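Local coordinates for protein N-(5'-phosphoribosyl)anthranilate isomerase (Thermococcus kodakarensis, PDB 5LHF) that catalyses the isomerisation of N-(5-phospho-beta-D-ribosyl)anthranilate to 1-(2-carboxyphenylamino)-1-deoxy-D-ribulose 5-phosphate, the third step of tryptophan biosynthesis from chorismate, at residues V170-A173 with I174-K178. Residues are numbered along the deposited sequence; the frame is centred on the assembly and turned at random.
Sequences VGEA and IRWVK
Ile174 N donates to Val170 O at 2.9 Å. The side chain of Ile174 also lies against this oxygen, with CG1 3.4 Å from Val170 O. CG1 is anti to the carbonyl carbon of its own residue (chi1 -76°), which turns the branch back towards Val170. There the two side chains run side by side, and CG2 of Val170 meets CD1 of Ile174 at 3.8 Å. Val170 also packs on Phe202 and Val205 of helix 196-207, and Ile174 touches Val206 of that helix. An alanine in place of Ile174 would probably leave CG2 of Val170 without its neighbour and open a gap beside Val206.

One step along, Gly171 O takes the N-H of Arg175 in a nearly straight bond (175°). The Arg175 side chain bends at chi3 and brings one face of its guanidinium over the same oxygen, with NH2 3.6 Å from Gly171 O. This is contact over the face, not a second hydrogen bond.

Glu172 and Trp176 extend alongside each other. OE2 of Glu172 lies at the ring edge, in its plane, 3.6 Å from CZ3 of Trp176, and the carboxylate is turned 56° from the ring. Trp176 packs edge-to-face with Tyr147 of helix 143-156, which Ala173 also touches. Ala173 O accepts the N-H of Val177. Both Ala173 and Val177 rest on Leu161 of the barrel wall.

At the end of the helix, Lys178 leaves helical geometry with positive phi. Lys178 NZ folds back to donate to Arg175 O at 2.9 Å. The i to i+4 backbone bonds are those of an alpha helix. This helix, 170-177, joins strand 160-162 to strand 181-184 in a right-handed beta-alpha-beta unit of the TIM barrel.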
loop_
_atom_site.group_PDB
_atom_site.type_symbol
_atom_site.label_atom_id
_atom_site.label_comp_id
_atom_site.label_asym_id
_atom_site.label_seq_id
_atom_site.Cartn_x
_atom_site.Cartn_y
_atom_site.Cartn_z
ATOM N N VAL A 170 -6.566 13.782 -3.748
ATOM C CA VAL A 170 -6.437 13.110 -2.456
ATOM C C VAL A 170 -7.259 13.802 -1.372
ATOM O O VAL A 170 -7.726 13.141 -0.431
ATOM C CB VAL A 170 -4.956 12.978 -2.053
ATOM C CG1 VAL A 170 -4.378 14.311 -1.618
ATOM C CG2 VAL A 170 -4.807 11.933 -0.955
ATOM N N GLY A 171 -7.471 15.119 -1.479
ATOM C CA GLY A 171 -8.241 15.818 -0.456
ATOM C C GLY A 171 -9.669 15.324 -0.388
ATOM O O GLY A 171 -10.217 15.108 0.698
ATOM N N GLU A 172 -10.279 15.103 -1.549
ATOM C CA GLU A 172 -11.630 14.567 -1.578
ATOM C C GLU A 172 -11.649 13.127 -1.078
ATOM O O GLU A 172 -12.545 12.740 -0.320
ATOM C CB GLU A 172 -12.196 14.667 -2.994
ATOM C CG GLU A 172 -13.638 14.196 -3.116
ATOM C CD GLU A 172 -13.982 13.722 -4.517
ATOM O OE1 GLU A 172 -13.045 13.446 -5.298
ATOM O OE2 GLU A 172 -15.187 13.628 -4.837
ATOM N N ALA A 173 -10.656 12.326 -1.472
ATOM C CA ALA A 173 -10.591 10.946 -1.000
ATOM C C ALA A 173 -10.480 10.882 0.522
ATOM O O ALA A 173 -11.101 10.026 1.164
ATOM C CB ALA A 173 -9.405 10.230 -1.650
ATOM N N ILE A 174 -9.695 11.781 1.118
ATOM C CA ILE A 174 -9.495 11.735 2.562
ATOM C C ILE A 174 -10.776 12.116 3.294
ATOM O O ILE A 174 -11.235 11.398 4.185
ATOM C CB ILE A 174 -8.314 12.632 2.975
ATOM C CG1 ILE A 174 -6.990 11.948 2.629
ATOM C CG2 ILE A 174 -8.384 12.952 4.476
ATOM C CD1 ILE A 174 -5.746 12.890 2.607
ATOM N N ARG A 175 -11.365 13.261 2.958
ATOM C CA ARG A 175 -12.515 13.641 3.767
ATOM C C ARG A 175 -13.760 12.825 3.435
ATOM O O ARG A 175 -14.712 12.829 4.228
ATOM C CB ARG A 175 -12.758 15.148 3.662
ATOM C CG ARG A 175 -11.687 15.956 4.426
ATOM C CD ARG A 175 -11.805 17.470 4.220
ATOM N NE ARG A 175 -11.340 17.887 2.900
ATOM C CZ ARG A 175 -12.129 18.054 1.841
ATOM N NH1 ARG A 175 -13.431 17.839 1.934
ATOM N NH2 ARG A 175 -11.615 18.428 0.685
ATOM N N TRP A 176 -13.747 12.075 2.328
ATOM C CA TRP A 176 -14.820 11.133 2.023
ATOM C C TRP A 176 -14.641 9.822 2.783
ATOM O O TRP A 176 -15.577 9.330 3.422
ATOM C CB TRP A 176 -14.867 10.881 0.516
ATOM C CG TRP A 176 -16.035 10.098 0.006
ATOM C CD1 TRP A 176 -16.769 9.151 0.674
ATOM C CD2 TRP A 176 -16.614 10.201 -1.300
ATOM N NE1 TRP A 176 -17.765 8.661 -0.139
ATOM C CE2 TRP A 176 -17.691 9.289 -1.356
ATOM C CE3 TRP A 176 -16.323 10.975 -2.430
ATOM C CZ2 TRP A 176 -18.476 9.129 -2.500
ATOM C CZ3 TRP A 176 -17.102 10.817 -3.564
ATOM C CH2 TRP A 176 -18.168 9.903 -3.589
ATOM N N VAL A 177 -13.439 9.253 2.742
ATOM C CA VAL A 177 -13.213 7.934 3.340
ATOM C C VAL A 177 -12.756 8.033 4.794
ATOM O O VAL A 177 -13.025 7.124 5.585
ATOM C CB VAL A 177 -12.193 7.165 2.487
ATOM C CG1 VAL A 177 -11.818 5.813 3.121
ATOM C CG2 VAL A 177 -12.737 6.972 1.078
ATOM N N LYS A 178 -12.082 9.124 5.155
ATOM C CA LYS A 178 -11.466 9.301 6.467
ATOM C C LYS A 178 -10.595 8.105 6.868
ATOM O O LYS A 178 -10.821 7.486 7.912
ATOM C CB LYS A 178 -12.515 9.592 7.532
ATOM C CG LYS A 178 -13.291 10.877 7.284
ATOM C CD LYS A 178 -14.271 11.145 8.405
ATOM C CE LYS A 178 -14.844 12.543 8.299
ATOM N NZ LYS A 178 -15.567 12.733 7.010
#